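Local coordinates for protein erythrocyte binding antigen 140 (Plasmodium falciparum, PDB 4GF2) that probably recognises sialylated glycophorin C on host erythrocytes through its tandem Duffy-binding domains during parasite invasion, at residues 499-504 against 523-528; 531-536 against 582-587; 489-494 against 572-577; 324-329 against 483-488. The protein carries 3 engineered substitutions. All coordinates share one frame; numbering follows the deposited sequence.

Contact 1 (499-504 against 523-528); sequences YSFESF and SEYKKW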
# COMPACT_ATOMS: atom_id res chain seq x y z
N TYR A 499 -7.74 -43.93 -25.71
CA TYR A 499 -6.58 -43.95 -26.58
C TYR A 499 -5.50 -44.88 -26.02
O TYR A 499 -4.79 -45.54 -26.78
CB TYR A 499 -6.02 -42.54 -26.77
CG TYR A 499 -6.97 -41.57 -27.44
CD1 TYR A 499 -8.16 -42.01 -28.01
CD2 TYR A 499 -6.68 -40.21 -27.49
CE1 TYR A 499 -9.03 -41.12 -28.61
CE2 TYR A 499 -7.55 -39.31 -28.09
CZ TYR A 499 -8.73 -39.78 -28.65
OH TYR A 499 -9.59 -38.89 -29.25
N SER A 500 -5.39 -44.93 -24.70
CA SER A 500 -4.42 -45.81 -24.05
C SER A 500 -4.73 -47.26 -24.41
O SER A 500 -3.82 -48.06 -24.63
CB SER A 500 -4.44 -45.62 -22.54
OG SER A 500 -4.16 -44.28 -22.19
N PHE A 501 -6.01 -47.59 -24.45
CA PHE A 501 -6.44 -48.94 -24.80
C PHE A 501 -6.08 -49.27 -26.25
O PHE A 501 -5.65 -50.39 -26.54
CB PHE A 501 -7.94 -49.12 -24.58
CG PHE A 501 -8.32 -49.45 -23.17
CD1 PHE A 501 -7.95 -50.66 -22.61
CD2 PHE A 501 -9.05 -48.56 -22.40
CE1 PHE A 501 -8.30 -50.97 -21.31
CE2 PHE A 501 -9.40 -48.86 -21.10
CZ PHE A 501 -9.02 -50.07 -20.55
N GLU A 502 -6.28 -48.31 -27.14
CA GLU A 502 -6.00 -48.52 -28.56
C GLU A 502 -4.52 -48.82 -28.80
O GLU A 502 -4.18 -49.90 -29.28
CB GLU A 502 -6.43 -47.30 -29.38
CG GLU A 502 -7.94 -47.18 -29.54
CD GLU A 502 -8.37 -45.92 -30.27
OE1 GLU A 502 -8.00 -44.81 -29.81
OE2 GLU A 502 -9.07 -46.03 -31.29
N SER A 503 -3.65 -47.87 -28.48
CA SER A 503 -2.22 -48.06 -28.66
C SER A 503 -1.75 -49.36 -28.02
O SER A 503 -0.81 -50.00 -28.50
CB SER A 503 -1.44 -46.87 -28.09
OG SER A 503 -1.72 -46.67 -26.71
N PHE A 504 -2.41 -49.75 -26.93
CA PHE A 504 -2.08 -50.99 -26.24
C PHE A 504 -2.57 -52.18 -27.05
O PHE A 504 -1.86 -53.18 -27.20
CB PHE A 504 -2.72 -51.01 -24.85
CG PHE A 504 -2.62 -52.33 -24.15
CD1 PHE A 504 -3.55 -53.33 -24.38
CD2 PHE A 504 -1.59 -52.57 -23.25
CE1 PHE A 504 -3.46 -54.54 -23.73
CE2 PHE A 504 -1.50 -53.79 -22.60
CZ PHE A 504 -2.43 -54.78 -22.84
N SER A 523 -8.40 -53.56 -15.04
CA SER A 523 -8.66 -53.44 -13.61
C SER A 523 -8.51 -52.00 -13.15
O SER A 523 -9.37 -51.47 -12.45
CB SER A 523 -7.70 -54.34 -12.82
OG SER A 523 -7.85 -54.15 -11.43
N GLU A 524 -7.41 -51.37 -13.55
CA GLU A 524 -7.13 -49.99 -13.16
C GLU A 524 -8.22 -49.05 -13.66
O GLU A 524 -8.57 -48.08 -12.98
CB GLU A 524 -5.77 -49.55 -13.70
CG GLU A 524 -4.60 -50.31 -13.10
CD GLU A 524 -3.27 -49.91 -13.72
OE1 GLU A 524 -3.13 -48.74 -14.15
OE2 GLU A 524 -2.36 -50.77 -13.78
N TYR A 525 -8.77 -49.34 -14.84
CA TYR A 525 -9.82 -48.50 -15.40
C TYR A 525 -11.11 -48.63 -14.60
O TYR A 525 -11.80 -47.64 -14.37
CB TYR A 525 -10.08 -48.85 -16.86
CG TYR A 525 -11.10 -47.94 -17.51
CD1 TYR A 525 -10.73 -46.72 -18.05
CD2 TYR A 525 -12.44 -48.30 -17.58
CE1 TYR A 525 -11.66 -45.88 -18.63
CE2 TYR A 525 -13.38 -47.47 -18.17
CZ TYR A 525 -12.98 -46.26 -18.69
OH TYR A 525 -13.90 -45.42 -19.28
N LYS A 526 -11.42 -49.86 -14.19
CA LYS A 526 -12.62 -50.12 -13.40
C LYS A 526 -12.60 -49.29 -12.13
O LYS A 526 -13.60 -48.66 -11.77
CB LYS A 526 -12.72 -51.61 -13.06
CG LYS A 526 -12.95 -52.51 -14.27
CD LYS A 526 -12.82 -53.99 -13.92
CE LYS A 526 -13.03 -54.87 -15.14
NZ LYS A 526 -12.87 -56.31 -14.83
N LYS A 527 -11.46 -49.28 -11.44
CA LYS A 527 -11.30 -48.50 -10.23
C LYS A 527 -11.55 -47.02 -10.53
O LYS A 527 -12.25 -46.34 -9.79
CB LYS A 527 -9.89 -48.67 -9.66
CG LYS A 527 -9.59 -50.07 -9.15
CD LYS A 527 -10.36 -50.37 -7.87
CE LYS A 527 -10.04 -51.76 -7.35
NZ LYS A 527 -8.61 -51.91 -6.98
N TRP A 528 -10.97 -46.54 -11.62
CA TRP A 528 -11.07 -45.14 -11.98
C TRP A 528 -12.52 -44.75 -12.26
O TRP A 528 -13.04 -43.80 -11.68
CB TRP A 528 -10.20 -44.81 -13.20
CG TRP A 528 -10.24 -43.36 -13.58
CD1 TRP A 528 -9.60 -42.33 -12.95
CD2 TRP A 528 -10.97 -42.77 -14.66
NE1 TRP A 528 -9.88 -41.14 -13.58
CE2 TRP A 528 -10.72 -41.38 -14.63
CE3 TRP A 528 -11.81 -43.28 -15.66
CZ2 TRP A 528 -11.27 -40.50 -15.56
CZ3 TRP A 528 -12.36 -42.40 -16.58
CH2 TRP A 528 -12.09 -41.03 -16.52

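Contact 2 (531-536 against 582-587); sequences LKKSEY and KIFNEA. Engineered in segment 582-587: Ala587 (natural residue Ser).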
# COMPACT_ATOMS: atom_id res chain seq x y z
N LEU A 531 -14.80 -44.60 -9.33
CA LEU A 531 -14.51 -43.44 -8.50
C LEU A 531 -15.15 -42.20 -9.09
O LEU A 531 -15.73 -41.38 -8.37
CB LEU A 531 -12.99 -43.24 -8.38
CG LEU A 531 -12.56 -41.96 -7.65
CD1 LEU A 531 -13.06 -41.95 -6.22
CD2 LEU A 531 -11.04 -41.81 -7.69
N LYS A 532 -15.06 -42.05 -10.41
CA LYS A 532 -15.61 -40.88 -11.08
C LYS A 532 -17.13 -40.94 -11.04
O LYS A 532 -17.80 -39.90 -11.00
CB LYS A 532 -15.12 -40.80 -12.53
CG LYS A 532 -13.60 -40.81 -12.69
CD LYS A 532 -12.91 -39.67 -11.94
CE LYS A 532 -13.17 -38.32 -12.58
NZ LYS A 532 -12.46 -37.22 -11.86
N LYS A 533 -17.68 -42.15 -11.06
CA LYS A 533 -19.12 -42.34 -11.00
C LYS A 533 -19.69 -41.80 -9.70
O LYS A 533 -20.73 -41.14 -9.69
CB LYS A 533 -19.48 -43.82 -11.16
CG LYS A 533 -20.97 -44.09 -11.09
CD LYS A 533 -21.27 -45.58 -11.22
CE LYS A 533 -22.75 -45.87 -11.01
NZ LYS A 533 -23.61 -45.21 -12.02
N SER A 534 -19.02 -42.08 -8.59
CA SER A 534 -19.47 -41.58 -7.30
C SER A 534 -19.36 -40.05 -7.24
O SER A 534 -20.26 -39.38 -6.72
CB SER A 534 -18.70 -42.23 -6.14
OG SER A 534 -17.30 -42.08 -6.28
N GLU A 535 -18.28 -39.51 -7.79
CA GLU A 535 -18.09 -38.07 -7.82
C GLU A 535 -19.22 -37.42 -8.60
O GLU A 535 -19.80 -36.42 -8.19
CB GLU A 535 -16.75 -37.72 -8.47
CG GLU A 535 -15.54 -38.19 -7.69
CD GLU A 535 -14.25 -37.97 -8.46
OE1 GLU A 535 -14.32 -37.48 -9.60
OE2 GLU A 535 -13.17 -38.29 -7.92
N TYR A 536 -19.52 -38.02 -9.75
CA TYR A 536 -20.60 -37.56 -10.61
C TYR A 536 -21.93 -37.55 -9.86
O TYR A 536 -22.66 -36.57 -9.90
CB TYR A 536 -20.70 -38.47 -11.84
CG TYR A 536 -21.91 -38.22 -12.70
CD1 TYR A 536 -21.89 -37.26 -13.70
CD2 TYR A 536 -23.08 -38.95 -12.52
CE1 TYR A 536 -23.00 -37.03 -14.50
CE2 TYR A 536 -24.19 -38.73 -13.31
CZ TYR A 536 -24.15 -37.77 -14.30
OH TYR A 536 -25.25 -37.55 -15.08
N LYS A 582 -24.18 -46.43 -20.05
CA LYS A 582 -22.99 -47.16 -20.46
C LYS A 582 -21.73 -46.36 -20.16
O LYS A 582 -20.65 -46.93 -19.99
CB LYS A 582 -23.05 -47.46 -21.96
CG LYS A 582 -24.21 -48.34 -22.38
CD LYS A 582 -24.22 -48.56 -23.89
CE LYS A 582 -25.33 -49.51 -24.32
NZ LYS A 582 -25.35 -49.71 -25.79
N ILE A 583 -21.86 -45.04 -20.08
CA ILE A 583 -20.71 -44.15 -19.93
C ILE A 583 -19.84 -44.53 -18.73
O ILE A 583 -18.61 -44.47 -18.80
CB ILE A 583 -21.15 -42.68 -19.78
CG1 ILE A 583 -19.95 -41.74 -19.92
CG2 ILE A 583 -21.84 -42.46 -18.44
CD1 ILE A 583 -19.36 -41.72 -21.31
N PHE A 584 -20.48 -44.94 -17.64
CA PHE A 584 -19.74 -45.30 -16.43
C PHE A 584 -19.54 -46.80 -16.30
O PHE A 584 -19.22 -47.30 -15.23
CB PHE A 584 -20.46 -44.77 -15.18
CG PHE A 584 -20.47 -43.27 -15.08
CD1 PHE A 584 -19.28 -42.57 -14.93
CD2 PHE A 584 -21.66 -42.56 -15.14
CE1 PHE A 584 -19.28 -41.19 -14.84
CE2 PHE A 584 -21.66 -41.18 -15.05
CZ PHE A 584 -20.48 -40.50 -14.90
N ASN A 585 -19.74 -47.52 -17.41
CA ASN A 585 -19.48 -48.96 -17.42
C ASN A 585 -18.07 -49.26 -16.94
O ASN A 585 -17.15 -48.48 -17.17
CB ASN A 585 -19.67 -49.53 -18.83
CG ASN A 585 -21.12 -49.73 -19.19
OD1 ASN A 585 -22.00 -49.73 -18.33
ND2 ASN A 585 -21.39 -49.90 -20.48
N GLU A 586 -17.92 -50.39 -16.27
CA GLU A 586 -16.62 -50.81 -15.76
C GLU A 586 -15.61 -50.96 -16.89
O GLU A 586 -14.41 -51.13 -16.65
CB GLU A 586 -16.77 -52.11 -14.97
CG GLU A 586 -17.34 -51.90 -13.57
CD GLU A 586 -17.81 -53.18 -12.92
OE1 GLU A 586 -17.85 -54.22 -13.61
OE2 GLU A 586 -18.16 -53.15 -11.72
N ALA A 587 -16.09 -50.88 -18.13
CA ALA A 587 -15.23 -50.85 -19.30
C ALA A 587 -15.97 -50.19 -20.45
O ALA A 587 -17.18 -50.35 -20.58
CB ALA A 587 -14.79 -52.25 -19.68

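Contact 3 (489-494 against 572-577); sequences DFCEKR and KECKDV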
# COMPACT_ATOMS: atom_id res chain seq x y z
N ASP A 489 -12.69 -32.27 -17.25
CA ASP A 489 -11.60 -33.09 -16.73
C ASP A 489 -11.91 -34.57 -16.94
O ASP A 489 -11.05 -35.35 -17.33
CB ASP A 489 -11.37 -32.81 -15.25
CG ASP A 489 -10.27 -33.66 -14.65
OD1 ASP A 489 -9.09 -33.44 -15.01
OD2 ASP A 489 -10.57 -34.54 -13.82
N PHE A 490 -13.16 -34.94 -16.69
CA PHE A 490 -13.59 -36.33 -16.82
C PHE A 490 -13.53 -36.78 -18.27
O PHE A 490 -12.86 -37.76 -18.60
CB PHE A 490 -15.01 -36.51 -16.28
CG PHE A 490 -15.65 -37.81 -16.66
CD1 PHE A 490 -15.22 -39.00 -16.09
CD2 PHE A 490 -16.67 -37.86 -17.59
CE1 PHE A 490 -15.80 -40.21 -16.44
CE2 PHE A 490 -17.26 -39.06 -17.94
CZ PHE A 490 -16.83 -40.23 -17.36
N CYS A 491 -14.24 -36.07 -19.14
CA CYS A 491 -14.27 -36.39 -20.56
C CYS A 491 -12.86 -36.49 -21.13
O CYS A 491 -12.56 -37.40 -21.89
CB CYS A 491 -15.09 -35.35 -21.32
SG CYS A 491 -16.84 -35.32 -20.86
N GLU A 492 -12.01 -35.54 -20.76
CA GLU A 492 -10.64 -35.52 -21.26
C GLU A 492 -9.91 -36.80 -20.88
O GLU A 492 -9.41 -37.52 -21.74
CB GLU A 492 -9.88 -34.31 -20.70
CG GLU A 492 -8.42 -34.23 -21.14
CD GLU A 492 -7.70 -33.03 -20.57
OE1 GLU A 492 -8.29 -32.30 -19.75
OE2 GLU A 492 -6.53 -32.81 -20.95
N LYS A 493 -9.85 -37.09 -19.58
CA LYS A 493 -9.11 -38.24 -19.09
C LYS A 493 -9.71 -39.55 -19.60
O LYS A 493 -9.02 -40.55 -19.73
CB LYS A 493 -9.04 -38.24 -17.56
CG LYS A 493 -8.40 -36.98 -16.97
CD LYS A 493 -7.11 -36.59 -17.69
CE LYS A 493 -6.56 -35.28 -17.16
NZ LYS A 493 -5.37 -34.82 -17.93
N ARG A 494 -11.01 -39.52 -19.90
CA ARG A 494 -11.66 -40.69 -20.48
C ARG A 494 -11.13 -40.90 -21.89
O ARG A 494 -10.74 -42.00 -22.26
CB ARG A 494 -13.18 -40.51 -20.50
CG ARG A 494 -13.91 -41.71 -21.08
CD ARG A 494 -15.42 -41.51 -21.06
NE ARG A 494 -16.10 -42.48 -21.90
CZ ARG A 494 -16.49 -43.70 -21.51
NH1 ARG A 494 -16.26 -44.11 -20.27
NH2 ARG A 494 -17.10 -44.50 -22.37
N LYS A 572 -17.09 -28.22 -23.06
CA LYS A 572 -16.68 -28.46 -24.44
C LYS A 572 -16.15 -29.88 -24.62
O LYS A 572 -16.53 -30.58 -25.56
CB LYS A 572 -15.57 -27.48 -24.84
CG LYS A 572 -16.06 -26.18 -25.46
CD LYS A 572 -14.89 -25.45 -26.11
CE LYS A 572 -15.17 -23.96 -26.27
NZ LYS A 572 -13.96 -23.24 -26.76
N GLU A 573 -15.28 -30.30 -23.71
CA GLU A 573 -14.60 -31.59 -23.80
C GLU A 573 -15.59 -32.75 -23.88
O GLU A 573 -15.22 -33.85 -24.31
CB GLU A 573 -13.68 -31.78 -22.60
CG GLU A 573 -12.51 -32.70 -22.86
CD GLU A 573 -11.41 -32.03 -23.66
OE1 GLU A 573 -11.63 -30.90 -24.15
OE2 GLU A 573 -10.33 -32.64 -23.80
N CYS A 574 -16.82 -32.52 -23.44
CA CYS A 574 -17.85 -33.56 -23.45
C CYS A 574 -18.81 -33.41 -24.63
O CYS A 574 -19.83 -34.09 -24.70
CB CYS A 574 -18.64 -33.52 -22.15
SG CYS A 574 -17.63 -33.45 -20.66
N LYS A 575 -18.47 -32.51 -25.56
CA LYS A 575 -19.34 -32.22 -26.70
C LYS A 575 -19.71 -33.49 -27.47
O LYS A 575 -20.79 -33.58 -28.04
CB LYS A 575 -18.66 -31.23 -27.64
CG LYS A 575 -19.43 -30.95 -28.92
CD LYS A 575 -18.61 -30.15 -29.91
CE LYS A 575 -19.33 -30.03 -31.25
NZ LYS A 575 -18.48 -29.38 -32.29
N ASP A 576 -18.80 -34.46 -27.47
CA ASP A 576 -18.97 -35.66 -28.28
C ASP A 576 -19.36 -36.86 -27.42
O ASP A 576 -19.30 -38.00 -27.88
CB ASP A 576 -17.67 -35.97 -29.03
CG ASP A 576 -16.60 -34.92 -28.80
OD1 ASP A 576 -15.91 -34.99 -27.76
OD2 ASP A 576 -16.45 -34.03 -29.67
N VAL A 577 -19.77 -36.60 -26.19
CA VAL A 577 -20.12 -37.67 -25.26
C VAL A 577 -21.54 -37.50 -24.74
O VAL A 577 -21.95 -36.40 -24.38
CB VAL A 577 -19.16 -37.70 -24.06
CG1 VAL A 577 -19.55 -38.81 -23.10
CG2 VAL A 577 -17.72 -37.87 -24.53

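Contact 4 (324-329 against 483-488); sequences KSWNCA and FKEWGD. Engineered in segment 324-329: Ala329 (natural residue Thr).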
# COMPACT_ATOMS: atom_id res chain seq x y z
N LYS A 324 -3.76 -35.03 -8.19
CA LYS A 324 -4.59 -35.27 -7.02
C LYS A 324 -6.00 -35.62 -7.45
O LYS A 324 -6.48 -35.15 -8.49
CB LYS A 324 -4.61 -34.05 -6.10
CG LYS A 324 -3.34 -33.86 -5.30
CD LYS A 324 -3.57 -32.97 -4.08
CE LYS A 324 -2.32 -32.89 -3.21
NZ LYS A 324 -2.54 -32.11 -1.96
N SER A 325 -6.66 -36.46 -6.66
CA SER A 325 -8.05 -36.79 -6.91
C SER A 325 -8.93 -35.60 -6.53
O SER A 325 -8.50 -34.70 -5.80
CB SER A 325 -8.47 -38.01 -6.09
OG SER A 325 -7.77 -39.17 -6.51
N TRP A 326 -10.15 -35.59 -7.03
CA TRP A 326 -11.14 -34.63 -6.58
C TRP A 326 -11.52 -34.97 -5.15
O TRP A 326 -11.62 -36.14 -4.79
CB TRP A 326 -12.37 -34.65 -7.49
CG TRP A 326 -12.12 -33.96 -8.79
CD1 TRP A 326 -11.31 -34.38 -9.81
CD2 TRP A 326 -12.67 -32.71 -9.22
NE1 TRP A 326 -11.32 -33.48 -10.84
CE2 TRP A 326 -12.15 -32.44 -10.50
CE3 TRP A 326 -13.55 -31.79 -8.64
CZ2 TRP A 326 -12.49 -31.29 -11.21
CZ3 TRP A 326 -13.88 -30.65 -9.34
CH2 TRP A 326 -13.35 -30.41 -10.62
N ASN A 327 -11.70 -33.94 -4.33
CA ASN A 327 -12.02 -34.13 -2.92
C ASN A 327 -13.49 -33.86 -2.64
O ASN A 327 -13.94 -32.72 -2.68
CB ASN A 327 -11.14 -33.21 -2.07
CG ASN A 327 -11.49 -33.26 -0.60
OD1 ASN A 327 -12.16 -34.19 -0.14
ND2 ASN A 327 -11.04 -32.27 0.15
N CYS A 328 -14.23 -34.92 -2.36
CA CYS A 328 -15.66 -34.82 -2.06
C CYS A 328 -15.95 -35.16 -0.60
O CYS A 328 -17.06 -35.58 -0.27
CB CYS A 328 -16.47 -35.77 -2.95
SG CYS A 328 -16.11 -35.70 -4.73
N ALA A 329 -14.97 -34.97 0.28
CA ALA A 329 -15.11 -35.43 1.66
C ALA A 329 -14.46 -34.51 2.70
O ALA A 329 -14.08 -34.96 3.78
CB ALA A 329 -14.54 -36.84 1.79
N PHE A 483 -18.37 -27.87 -11.23
CA PHE A 483 -19.07 -28.98 -11.85
C PHE A 483 -18.65 -29.12 -13.32
O PHE A 483 -18.31 -30.21 -13.78
CB PHE A 483 -20.58 -28.77 -11.76
CG PHE A 483 -21.40 -29.97 -12.15
CD1 PHE A 483 -20.82 -31.22 -12.29
CD2 PHE A 483 -22.76 -29.84 -12.39
CE1 PHE A 483 -21.58 -32.32 -12.65
CE2 PHE A 483 -23.52 -30.94 -12.75
CZ PHE A 483 -22.93 -32.17 -12.88
N LYS A 484 -18.68 -28.00 -14.04
CA LYS A 484 -18.25 -27.98 -15.44
C LYS A 484 -16.77 -28.33 -15.56
O LYS A 484 -16.38 -29.07 -16.47
CB LYS A 484 -18.53 -26.62 -16.07
CG LYS A 484 -17.38 -26.10 -16.91
CD LYS A 484 -17.77 -24.86 -17.71
CE LYS A 484 -16.57 -23.98 -17.98
NZ LYS A 484 -15.43 -24.73 -18.59
N GLU A 485 -15.95 -27.80 -14.66
CA GLU A 485 -14.52 -28.09 -14.66
C GLU A 485 -14.31 -29.60 -14.51
O GLU A 485 -13.42 -30.18 -15.13
CB GLU A 485 -13.82 -27.34 -13.52
CG GLU A 485 -12.29 -27.44 -13.55
CD GLU A 485 -11.63 -26.72 -12.39
OE1 GLU A 485 -12.34 -26.03 -11.62
OE2 GLU A 485 -10.39 -26.84 -12.23
N TRP A 486 -15.14 -30.22 -13.68
CA TRP A 486 -15.07 -31.65 -13.46
C TRP A 486 -15.43 -32.40 -14.74
O TRP A 486 -14.77 -33.37 -15.11
CB TRP A 486 -16.01 -32.07 -12.32
CG TRP A 486 -16.06 -33.54 -12.10
CD1 TRP A 486 -15.37 -34.25 -11.17
CD2 TRP A 486 -16.86 -34.49 -12.82
NE1 TRP A 486 -15.68 -35.59 -11.26
CE2 TRP A 486 -16.60 -35.76 -12.27
CE3 TRP A 486 -17.77 -34.39 -13.87
CZ2 TRP A 486 -17.21 -36.91 -12.74
CZ3 TRP A 486 -18.38 -35.54 -14.34
CH2 TRP A 486 -18.10 -36.78 -13.77
N GLY A 487 -16.48 -31.94 -15.41
CA GLY A 487 -16.90 -32.53 -16.67
C GLY A 487 -15.78 -32.57 -17.68
O GLY A 487 -15.42 -33.64 -18.18
N ASP A 488 -15.22 -31.40 -17.99
CA ASP A 488 -14.12 -31.31 -18.95
C ASP A 488 -12.96 -32.22 -18.55
O ASP A 488 -12.33 -32.85 -19.39
CB ASP A 488 -13.62 -29.87 -19.08
CG ASP A 488 -14.60 -28.98 -19.81
OD1 ASP A 488 -15.40 -29.51 -20.61
OD2 ASP A 488 -14.55 -27.75 -19.61

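Contact 1 (499-504 against 523-528)
Phe501 leaves its helix with CG turned beside its own backbone N and opposite the carbonyl carbon (chi1 -84°), whereas Tyr525 carries CG beside its carbonyl carbon, opposite the backbone N (chi1 -176°). With these two settings the two rings extend toward each other from their helices and meet between them. Backbone plays no part: the nearest pair of CA atoms, those of Phe501 and Tyr525, is 10.0 Å apart, and the two rings bridge the distance. They form a T-shaped (edge-to-face) pair in which the edge of Phe501 is turned toward the face of Tyr525, with centroids 5.7 Å apart and planes inclined at 71°. The touching edge is CE2 and CZ of Phe501. CE2 lies 4.0 Å from Tyr525 CD1 and almost as near Tyr525 CG, while CZ of Phe501 reaches Tyr525 CB at 4.0 Å, so the phenylalanine meets the inner end of the tyrosine ring, well away from its hydroxyl.

The two segments belong to helices 478-508 and 518-548, long consecutive helices that run antiparallel as a helical hairpin within a Duffy-binding domain, a largely helical fold. Contact here is sparse, about 80 Å² in all, and other residues complete the packing. The ring of Phe501 also meets that of Tyr591, and Tyr525 leans on Lys497 and Pro588. One turn further along helix 518-548, Trp528 makes a cation-pi contact with Lys497. Each helix is held by its own i to i+4 bonds, such as Phe504 N to Ser500 O at 3.2 Å.

Contact 2 (531-536 against 582-587)
Phe584 supplies the loop's side of this contact, and its ring packs against Lys533 and Tyr536 of helix 518-548, both on the same side of its plane. CB already points at the helix, and with CG beside the backbone N (chi1 -67°) the ring continues that way. Its CB touches the aliphatic part of Lys533, 4.1 Å from CD. CG of Phe584 is 4.1 Å from Lys533 CB. Beyond it, CD1 approaches Lys533 CA at 3.9 Å, and CE1 lies close to that same CA. Lys533 CA stands over the ring face, 24° off the normal, as a CH-pi donor. On the other edge CE2 comes within 3.7 Å of Tyr536 CD2, and the tip, CZ, presses on Tyr536 CG at 3.5 Å from over one face of the tyrosine. The two rings meet obliquely, their planes 51° apart.

Next to this contact Lys532 curls forward along the helix, its NZ in a salt bridge with Glu535 OE1, on the syn lone pair, at 2.9 Å. That oxygen also accepts from Trp486 NE1, so it is held from two directions. Phe584 further meets the ring of Phe490 and Ile529. Its place in the loop is set by a type I beta turn from Lys582 to Asn585, closed by Asn585 N to Lys582 O at 2.8 Å, which presents it to the antiparallel helical hairpin of the second Duffy-binding module.

Contact 3 (489-494 against 572-577)
Glu492, whose CB rests against the carboxylate of Glu573, has its OE2 shared by two lysines: Lys386 makes a salt bridge with it, and Lys493 NZ a long one at 3.8 Å. Glu573 OE2 has a salt-bridge partner of its own in Lys495. The contact is built round a disulfide of the second Duffy-binding module, one of the cystines that stiffen this cysteine-rich helical fold. It ties helix 478-508 to the loop that follows helix 563-570.

In the disulfide, Cys491 SG and Cys574 SG are 2.0 Å apart, and chi3 of 109° turns the bridge in a right-handed sense. The backbones come close beside it, with CA of Cys491 and CA of Cys574 separated by 5.4 Å, and the CB of Cys491 packs on the carbonyl oxygen of Glu573 at 3.3 Å. On the loop side a type I turn follows at once, closed by Val577 N to Cys574 O at 2.9 Å, while Glu573 N is tied to Asp488 OD1 on the helix.

Next to the bridge the two glutamates cross obliquely, carboxylate planes 60° apart. Their nearest oxygens, Glu492 OE1 and Glu573 OE2, are 4.5 Å apart, a like-charge approach that the surrounding lysines would be expected to offset. Glu492 is extended beyond CG, whereas Glu573 bends at its second torsion (chi2 77°). That bend lays its methylene on the helix backbone and its acid on the methylenes of Glu492: Glu573 CG is 3.6 Å from Glu492 N, and Glu573 OE2 is 3.5 Å from Glu492 CB.

Contact 4 (324-329 against 483-488)
Trp326 and Trp486 meet in an edge-to-face aromatic pair that fastens a disulfide-bonded loop to helix 478-508 of the second Duffy-binding module. The edge of Trp486 is turned toward the face of Trp326: centroids of the six-membered ring of Trp326 and the five-membered ring of Trp486 are 4.9 Å apart, their planes at 76°. CD1 of Trp486 does the touching, standing over the centre of the Trp326 indole, 3.7 Å from its CD2.

CH-pi and apolar packing join the same face. Trp486 CB lies 3.9 Å from the centroid of the Trp326 six-membered ring, 23° off its normal, and Trp326 CZ2 comes to 3.4 Å from Trp486 CA. Since CG of Trp486 points away from its backbone N (chi1 176°), CB and CD1 can both rest on the one indole. Glu485 adds its CB, 4.2 Å from Trp326 CH2.

Polar groups are satisfied away from the ring contact. The indole N-H of Trp326 is donated to Asp489 OD2 on helix 478-508, and that of Trp486 is taken by Glu535 of helix 518-548. The acid of Glu485 turns to Arg344 in a salt bridge. On the helix, Lys484 NZ and Asp488 OD2 form a salt bridge whose hydrogen bond is weak. In the loop, Cys328 is bonded to Cys340, and beside it Asn327 forms an Asx turn: its OD1 accepts from the backbone N of the engineered Ala329 at 2.9 Å, the donor lying above the carbonyl plane.

Helix 478-508 carries contacts 4, 3 and 1 in that order along its length, and helix 518-548 enters contacts 1 and 2. Contact 4 is buried; the other three are only partly so, and contact 1 is the slightest. Three of them rest on aromatic rings: edge-to-face in 1 and 4, oblique in 2. Contact 3 alone is covalent, and charged groups lie beside its disulfide. Contacts 2, 3 and 4 meet around Phe490, whose ring neighbours both Trp486 and Phe584, while Arg494 NH1 lies 2.8 Å from Ile583 O, between 3 and 2. Contact 1 joins the hairpin's arms, while contacts 2 to 4 attach the loop of Trp326 and two parts of the connection after helix 563-570.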